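Local atomic coordinates of tail fiber protein (Pseudomonas aeruginosa, PDB entry 6CL6), a protein that forms the trimeric receptor-binding fibre of an R-type pyocin, a contractile injection system, and probably recognises the surface of target bacteria through its C-terminal end. Residues A[75-80]-A[87-92]; A[329-334]-A[363-368]. One frame throughout, in Å; residues are numbered along the deposited sequence.

Contact 1 of 2, residues A[75-80]-A[87-92]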
ATOM      1  N   GLN A  75     -47.289   8.722  51.780  1.00 10.87           N
ATOM      2  CA  GLN A  75     -48.120   9.910  51.961  1.00 11.77           C
ATOM      3  C   GLN A  75     -49.290   9.864  50.990  1.00 14.09           C
ATOM      4  O   GLN A  75     -49.132   9.463  49.836  1.00 16.50           O
ATOM      5  CB  GLN A  75     -47.329  11.198  51.734  1.00  9.38           C
ATOM      6  CG  GLN A  75     -46.081  11.376  52.528  1.00 15.58           C
ATOM      7  CD  GLN A  75     -45.286  12.566  52.022  1.00 24.06           C
ATOM      8  OE1 GLN A  75     -45.738  13.700  52.105  1.00 32.69           O
ATOM      9  NE2 GLN A  75     -44.116  12.296  51.449  1.00 20.28           N
ATOM     10  N   SER A  76     -50.456  10.300  51.450  1.00  8.62           N
ATOM     11  CA  SER A  76     -51.637  10.355  50.584  1.00  7.88           C
ATOM     12  C   SER A  76     -52.271  11.730  50.654  1.00  9.12           C
ATOM     13  O   SER A  76     -52.377  12.308  51.733  1.00  8.36           O
ATOM     14  CB  SER A  76     -52.671   9.318  50.988  1.00 13.91           C
ATOM     15  OG  SER A  76     -52.177   8.022  50.788  1.00 11.90           O
ATOM     16  N   MET A  77     -52.705  12.220  49.504  1.00 12.09           N
ATOM     17  CA  MET A  77     -53.456  13.456  49.362  1.00 14.30           C
ATOM     18  C   MET A  77     -54.731  13.110  48.604  1.00  7.81           C
ATOM     19  O   MET A  77     -54.684  12.373  47.619  1.00 13.82           O
ATOM     20  CB  MET A  77     -52.645  14.501  48.617  1.00 13.02           C
ATOM     21  CG  MET A  77     -51.414  14.979  49.333  1.00 15.54           C
ATOM     22  SD  MET A  77     -50.211  15.666  48.207  1.00 15.84           S
ATOM     23  CE  MET A  77     -49.493  14.192  47.527  1.00 17.16           C
ATOM     24  N   PHE A  78     -55.858  13.653  49.057  1.00  8.03           N
ATOM     25  CA  PHE A  78     -57.176  13.224  48.662  1.00 12.27           C
ATOM     26  C   PHE A  78     -58.063  14.331  48.099  1.00 11.04           C
ATOM     27  O   PHE A  78     -57.996  15.478  48.512  1.00 10.06           O
ATOM     28  CB  PHE A  78     -57.933  12.647  49.879  1.00 12.33           C
ATOM     29  CG  PHE A  78     -57.190  11.545  50.606  1.00  8.20           C
ATOM     30  CD1 PHE A  78     -57.106  10.287  50.075  1.00 14.29           C
ATOM     31  CD2 PHE A  78     -56.620  11.794  51.849  1.00 11.86           C
ATOM     32  CE1 PHE A  78     -56.456   9.275  50.742  1.00  9.80           C
ATOM     33  CE2 PHE A  78     -55.972  10.793  52.514  1.00 11.57           C
ATOM     34  CZ  PHE A  78     -55.879   9.546  51.980  1.00 11.50           C
ATOM     35  N   TYR A  79     -58.933  13.936  47.181  1.00  8.84           N
ATOM     36  CA  TYR A  79     -60.012  14.796  46.708  1.00 12.52           C
ATOM     37  C   TYR A  79     -61.151  13.952  46.167  1.00 17.23           C
ATOM     38  O   TYR A  79     -60.890  13.051  45.375  1.00 11.65           O
ATOM     39  CB  TYR A  79     -59.528  15.751  45.605  1.00 10.90           C
ATOM     40  CG  TYR A  79     -60.652  16.656  45.154  1.00 16.70           C
ATOM     41  CD1 TYR A  79     -60.890  17.874  45.780  1.00 20.18           C
ATOM     42  CD2 TYR A  79     -61.477  16.274  44.133  1.00 14.87           C
ATOM     43  CE1 TYR A  79     -61.948  18.674  45.375  1.00 18.93           C
ATOM     44  CE2 TYR A  79     -62.525  17.070  43.717  1.00 24.13           C
ATOM     45  CZ  TYR A  79     -62.757  18.265  44.333  1.00 22.18           C
ATOM     46  OH  TYR A  79     -63.821  19.037  43.916  1.00 24.23           O
ATOM     47  N   PRO A  80     -62.433  14.238  46.512  1.00 14.28           N
ATOM     48  CA  PRO A  80     -62.906  15.298  47.404  1.00 14.43           C
ATOM     49  C   PRO A  80     -62.998  14.943  48.882  1.00 14.37           C
ATOM     50  O   PRO A  80     -63.342  15.817  49.703  1.00 15.78           O
ATOM     51  CB  PRO A  80     -64.311  15.597  46.848  1.00 21.36           C
ATOM     52  CG  PRO A  80     -64.778  14.263  46.393  1.00 17.88           C
ATOM     53  CD  PRO A  80     -63.568  13.567  45.840  1.00 11.45           C
ATOM     54  N   SER A  87     -53.489  11.129  45.336  1.00 12.91           N
ATOM     55  CA  SER A  87     -52.098  11.072  44.915  1.00  8.72           C
ATOM     56  C   SER A  87     -51.296  10.502  46.066  1.00 11.45           C
ATOM     57  O   SER A  87     -51.587  10.803  47.220  1.00  9.11           O
ATOM     58  CB  SER A  87     -51.615  12.475  44.549  1.00  8.49           C
ATOM     59  OG  SER A  87     -50.232  12.532  44.447  1.00 14.29           O
ATOM     60  N   GLN A  88     -50.325   9.645  45.753  1.00  9.75           N
ATOM     61  CA  GLN A  88     -49.479   9.047  46.767  1.00 10.41           C
ATOM     62  C   GLN A  88     -48.005   9.143  46.425  1.00 11.83           C
ATOM     63  O   GLN A  88     -47.592   8.969  45.269  1.00  9.01           O
ATOM     64  CB  GLN A  88     -49.845   7.570  46.999  1.00 12.23           C
ATOM     65  CG  GLN A  88     -51.169   7.396  47.674  1.00  8.20           C
ATOM     66  CD  GLN A  88     -51.426   5.940  47.990  1.00 10.33           C
ATOM     67  OE1 GLN A  88     -50.936   5.034  47.286  1.00  9.25           O
ATOM     68  NE2 GLN A  88     -52.172   5.705  49.052  1.00 10.95           N
ATOM     69  N   ILE A  89     -47.230   9.466  47.460  1.00 11.03           N
ATOM     70  CA  ILE A  89     -45.779   9.530  47.406  1.00  7.43           C
ATOM     71  C   ILE A  89     -45.225   8.500  48.376  1.00  9.90           C
ATOM     72  O   ILE A  89     -45.552   8.534  49.569  1.00 12.59           O
ATOM     73  CB  ILE A  89     -45.247  10.928  47.786  1.00 10.97           C
ATOM     74  CG1 ILE A  89     -45.785  11.983  46.842  1.00 14.98           C
ATOM     75  CG2 ILE A  89     -43.723  10.900  47.846  1.00 11.13           C
ATOM     76  CD1 ILE A  89     -45.629  13.369  47.343  1.00 11.05           C
ATOM     77  N   ALA A  90     -44.367   7.621  47.881  1.00 13.68           N
ATOM     78  CA  ALA A  90     -43.778   6.552  48.673  1.00 11.56           C
ATOM     79  C   ALA A  90     -42.287   6.807  48.823  1.00 13.19           C
ATOM     80  O   ALA A  90     -41.591   7.083  47.826  1.00 12.02           O
ATOM     81  CB  ALA A  90     -44.052   5.187  48.034  1.00 11.43           C
ATOM     82  N   THR A  91     -41.796   6.717  50.055  1.00  9.25           N
ATOM     83  CA  THR A  91     -40.377   6.844  50.339  1.00  7.59           C
ATOM     84  C   THR A  91     -39.942   5.648  51.175  1.00 20.61           C
ATOM     85  O   THR A  91     -40.711   5.126  51.981  1.00 10.02           O
ATOM     86  CB  THR A  91     -40.058   8.147  51.050  1.00 11.37           C
ATOM     87  OG1 THR A  91     -40.923   8.286  52.197  1.00  8.08           O
ATOM     88  CG2 THR A  91     -40.294   9.317  50.093  1.00 11.88           C
ATOM     89  N   SER A  92     -38.702   5.213  50.959  1.00 10.77           N
ATOM     90  CA  SER A  92     -38.241   3.952  51.506  1.00 10.57           C
ATOM     91  C   SER A  92     -38.090   4.030  53.010  1.00  9.61           C
ATOM     92  O   SER A  92     -37.748   5.066  53.581  1.00 12.36           O
ATOM     93  CB  SER A  92     -36.897   3.560  50.853  1.00 16.45           C
ATOM     94  OG  SER A  92     -35.970   4.650  50.941  1.00 12.82           O
TER
HETATM   95  O   HOH W   1     -43.364   9.500  51.511  1.00 15.33           O
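A beta hairpin, strand 72-79 running back into strand 85-92, supplies this contact; over 75-79 and 87-92 the N-to-C directions are antiparallel at 172°. Two pairs of backbone bonds tie it together. Gln-75 faces Ile-89, its N giving a hydrogen bond to Ile-89 O at 2.8 Å while its carbonyl, through a lone pair, takes one from Ile-89 N. Met-77 and Ser-87 form the next hydrogen-bonded pair, and Met-77 N approaches Ser-87 O almost along the C=O axis. Between them the non-hydrogen-bonded pair Ser-76 and Gln-88 is joined by its side chains: the extended Gln-88 chain brings NE2 to Ser-76 OG at 2.9 Å, with the hydroxyl lying in the amide plane. The same NE2 also bonds to Pro-50 O, and OE1 receives Arg-102 NE, so both ends of the amide are engaged and its flip is fixed. The hairpin supplies the second and third strands of a five-stranded antiparallel sheet, 85-92 being the central one, and the face bearing Gln-75, Met-77, Ser-87 and Ile-89 is turned to other subunits of the trimer. On that face Met-77, bent at chi3 (-78°), crosses Ile-89 obliquely, its CE 4.0 Å from Ile-89 CD1 and 3.6 Å from Ser-87 OG; that hydroxyl is hydrogen-bonded to Thr-91 of the second subunit. Gln-75 lies alongside Ile-89, and its NE2 donates to a water 2.9 Å away. This water donates in turn to Ile-89 O and sits 2.8 Å from Thr-91 OG1, carrying the link between strands one step beyond the last direct backbone bond.

Contact 2 of 2, residues A[329-334]-A[363-368]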
ATOM      1  N   ALA A 329      66.889 -15.818 -75.999  1.00 14.80           N
ATOM      2  CA  ALA A 329      66.178 -16.003 -77.250  1.00 14.82           C
ATOM      3  C   ALA A 329      66.340 -17.434 -77.744  1.00 17.79           C
ATOM      4  O   ALA A 329      67.249 -18.147 -77.333  1.00 17.81           O
ATOM      5  CB  ALA A 329      66.695 -15.032 -78.328  1.00 15.04           C
ATOM      6  N   ASN A 330      65.452 -17.827 -78.645  1.00 14.91           N
ATOM      7  CA  ASN A 330      65.334 -19.187 -79.143  1.00 15.47           C
ATOM      8  C   ASN A 330      65.006 -19.194 -80.633  1.00 17.81           C
ATOM      9  O   ASN A 330      64.165 -18.410 -81.081  1.00 14.38           O
ATOM     10  CB  ASN A 330      64.223 -19.936 -78.360  1.00 15.75           C
ATOM     11  CG  ASN A 330      63.654 -21.108 -79.132  1.00 14.17           C
ATOM     12  OD1 ASN A 330      64.237 -22.208 -79.156  1.00 16.23           O
ATOM     13  ND2 ASN A 330      62.539 -20.875 -79.788  1.00 15.17           N
ATOM     14  N   GLN A 331      65.698 -20.058 -81.383  1.00 13.77           N
ATOM     15  CA  GLN A 331      65.430 -20.245 -82.799  1.00 15.18           C
ATOM     16  C   GLN A 331      64.145 -21.026 -82.998  1.00 13.70           C
ATOM     17  O   GLN A 331      63.993 -22.125 -82.468  1.00 17.62           O
ATOM     18  CB  GLN A 331      66.597 -20.997 -83.479  1.00 16.06           C
ATOM     19  CG  GLN A 331      67.950 -20.316 -83.393  1.00 13.85           C
ATOM     20  CD  GLN A 331      68.096 -19.181 -84.408  1.00 15.66           C
ATOM     21  OE1 GLN A 331      67.233 -19.006 -85.268  1.00 14.97           O
ATOM     22  NE2 GLN A 331      69.195 -18.419 -84.302  1.00 13.93           N
ATOM     23  N   THR A 332      63.215 -20.467 -83.784  1.00 14.59           N
ATOM     24  CA  THR A 332      61.935 -21.112 -84.025  1.00 16.04           C
ATOM     25  C   THR A 332      61.861 -21.818 -85.366  1.00 16.08           C
ATOM     26  O   THR A 332      60.801 -22.352 -85.700  1.00 18.93           O
ATOM     27  CB  THR A 332      60.786 -20.099 -83.952  1.00 25.97           C
ATOM     28  OG1 THR A 332      60.835 -19.233 -85.083  1.00 21.73           O
ATOM     29  CG2 THR A 332      60.880 -19.276 -82.679  1.00 20.91           C
ATOM     30  N   SER A 333      62.951 -21.840 -86.147  1.00 18.85           N
ATOM     31  CA  SER A 333      62.917 -22.454 -87.458  1.00 18.01           C
ATOM     32  C   SER A 333      63.763 -23.726 -87.499  1.00 15.34           C
ATOM     33  O   SER A 333      64.519 -24.044 -86.582  1.00 18.30           O
ATOM     34  CB  SER A 333      63.402 -21.482 -88.551  1.00 18.05           C
ATOM     35  OG  SER A 333      64.782 -21.183 -88.385  1.00 22.22           O
ATOM     36  N   ALA A 334      63.594 -24.461 -88.596  1.00 18.62           N
ATOM     37  CA  ALA A 334      64.371 -25.665 -88.879  1.00 19.79           C
ATOM     38  C   ALA A 334      65.679 -25.232 -89.535  1.00 17.87           C
ATOM     39  O   ALA A 334      65.926 -25.429 -90.723  1.00 17.74           O
ATOM     40  CB  ALA A 334      63.574 -26.608 -89.769  1.00 25.45           C
ATOM     41  N   ALA A 363      65.609 -14.979 -89.817  1.00 17.90           N
ATOM     42  CA  ALA A 363      64.984 -16.017 -89.035  1.00 17.84           C
ATOM     43  C   ALA A 363      64.162 -15.398 -87.921  1.00 20.02           C
ATOM     44  O   ALA A 363      64.505 -14.350 -87.384  1.00 17.00           O
ATOM     45  CB  ALA A 363      65.985 -17.000 -88.422  1.00 14.84           C
ATOM     46  N   VAL A 364      63.093 -16.086 -87.575  1.00 15.48           N
ATOM     47  CA  VAL A 364      62.236 -15.670 -86.468  1.00 15.45           C
ATOM     48  C   VAL A 364      62.772 -16.288 -85.188  1.00 18.82           C
ATOM     49  O   VAL A 364      62.932 -17.507 -85.103  1.00 17.49           O
ATOM     50  CB  VAL A 364      60.782 -16.072 -86.700  1.00 21.22           C
ATOM     51  CG1 VAL A 364      59.986 -15.742 -85.460  1.00 16.47           C
ATOM     52  CG2 VAL A 364      60.205 -15.333 -87.925  1.00 24.09           C
ATOM     53  N   LEU A 365      63.053 -15.444 -84.198  1.00 15.37           N
ATOM     54  CA  LEU A 365      63.480 -15.878 -82.880  1.00 21.47           C
ATOM     55  C   LEU A 365      62.424 -15.492 -81.852  1.00 21.86           C
ATOM     56  O   LEU A 365      61.893 -14.372 -81.871  1.00 17.60           O
ATOM     57  CB  LEU A 365      64.824 -15.252 -82.506  1.00 15.96           C
ATOM     58  CG  LEU A 365      66.077 -15.935 -83.106  1.00 14.90           C
ATOM     59  CD1 LEU A 365      66.084 -15.874 -84.632  1.00 15.83           C
ATOM     60  CD2 LEU A 365      67.336 -15.290 -82.525  1.00 14.94           C
ATOM     61  N   SER A 366      62.099 -16.425 -80.979  1.00 16.01           N
ATOM     62  CA  SER A 366      61.279 -16.086 -79.823  1.00 15.34           C
ATOM     63  C   SER A 366      62.193 -15.697 -78.671  1.00 15.34           C
ATOM     64  O   SER A 366      63.405 -15.953 -78.689  1.00 16.51           O
ATOM     65  CB  SER A 366      60.373 -17.246 -79.428  1.00 16.85           C
ATOM     66  OG  SER A 366      61.133 -18.394 -79.104  1.00 14.71           O
ATOM     67  N   TRP A 367      61.604 -15.044 -77.667  1.00 18.34           N
ATOM     68  CA  TRP A 367      62.378 -14.554 -76.557  1.00 15.65           C
ATOM     69  C   TRP A 367      61.528 -14.500 -75.289  1.00 20.53           C
ATOM     70  O   TRP A 367      60.300 -14.429 -75.338  1.00 16.58           O
ATOM     71  CB  TRP A 367      62.951 -13.167 -76.873  1.00 15.98           C
ATOM     72  CG  TRP A 367      61.913 -12.120 -77.115  1.00 16.39           C
ATOM     73  CD1 TRP A 367      61.476 -11.678 -78.324  1.00 22.99           C
ATOM     74  CD2 TRP A 367      61.178 -11.396 -76.130  1.00 19.28           C
ATOM     75  NE1 TRP A 367      60.524 -10.700 -78.157  1.00 20.91           N
ATOM     76  CE2 TRP A 367      60.311 -10.516 -76.817  1.00 19.75           C
ATOM     77  CE3 TRP A 367      61.170 -11.389 -74.742  1.00 16.71           C
ATOM     78  CZ2 TRP A 367      59.436  -9.656 -76.148  1.00 17.41           C
ATOM     79  CZ3 TRP A 367      60.285 -10.531 -74.070  1.00 17.08           C
ATOM     80  CH2 TRP A 367      59.442  -9.680 -74.776  1.00 20.33           C
ATOM     81  N   GLU A 368      62.221 -14.548 -74.143  1.00 15.69           N
ATOM     82  CA  GLU A 368      61.624 -14.313 -72.843  1.00 18.68           C
ATOM     83  C   GLU A 368      62.517 -13.359 -72.062  1.00 16.86           C
ATOM     84  O   GLU A 368      63.743 -13.349 -72.228  1.00 19.65           O
ATOM     85  CB  GLU A 368      61.479 -15.620 -72.057  1.00 24.51           C
ATOM     86  CG  GLU A 368      60.178 -16.332 -72.230  1.00 29.00           C
ATOM     87  CD  GLU A 368      60.009 -17.440 -71.187  1.00 48.46           C
ATOM     88  OE1 GLU A 368      60.568 -18.540 -71.378  1.00 29.94           O
ATOM     89  OE2 GLU A 368      59.357 -17.186 -70.157  1.00 29.84           O
TER
HETATM   90  O   HOH W   2      64.738 -19.593 -86.223  1.00 15.96           O
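Val-364 O is gripped by three hydrogen bonds, two from Thr-332 and one from a water. Thr-332 OG1 donates at 2.7 Å from well above the carbonyl plane, whereas Thr-332 N, 3.3 Å from Val-364 O, makes a longer bond lying in that plane. The hydroxyl gets there because chi1 (71°) sets it between the backbone N and the carbonyl carbon, which turns CG2 to within 3.5 Å of Ser-366 N. The water donates both to Val-364 O and to Gln-331 OE1 and accepts from Ser-333 OG at 2.7 Å, pinning the chain just where it leaves strand 324-331. That strand is one of the two outermost of its five-stranded antiparallel sheet within the chain and pairs here with strand 363-371. Asn-330 and Ser-366 make the hydrogen-bonded pair, doubled by side chains: Asn-330 ND2 reaches Ser-366 OG at 2.9 Å in a fairly straight bond (163°) that stays in the amide plane. ND2 also donates to Phe-345 O of the third subunit. On the face bearing Ala-329, Gln-331 and Leu-365, the Gln-331 chain bends at chi2 (-79°) and runs beside Leu-365, bringing OE1 to 3.4 Å from Leu-365 CD1. Gln-331 NE2 bonds to Asn-357 OD1 and Ser-342 O, so the buried amide is held at both ends. Ala-329 CB adds an apolar contact, 4.3 Å from Leu-365 CD2. With Asn-330 bonded both to the neighbouring strand and to another chain, the chemistry couples the edge of this sheet to the trimer interface.

Contacts 1 and 2 illustrate how an elongated fibre repeats antiparallel beta pairing in separate places. Contact 1 closes along the chain before contact 2 opens, and they lie on opposite sides of the chain's centre, with their own centres about 176 Å apart and nearest atoms about 156 Å apart. They share no sheet: 75-80 and 87-92 belong to neighbouring strands of a hairpin, whereas 329-334 and 363-368 pair across 28 intervening residues in the C-terminal gp53-like region, where calcium is bound. A six-stranded mixed sheet comes between them in sequence. Both contacts touch the third subunit, consistent with chains associating at widely separated levels of the fibre.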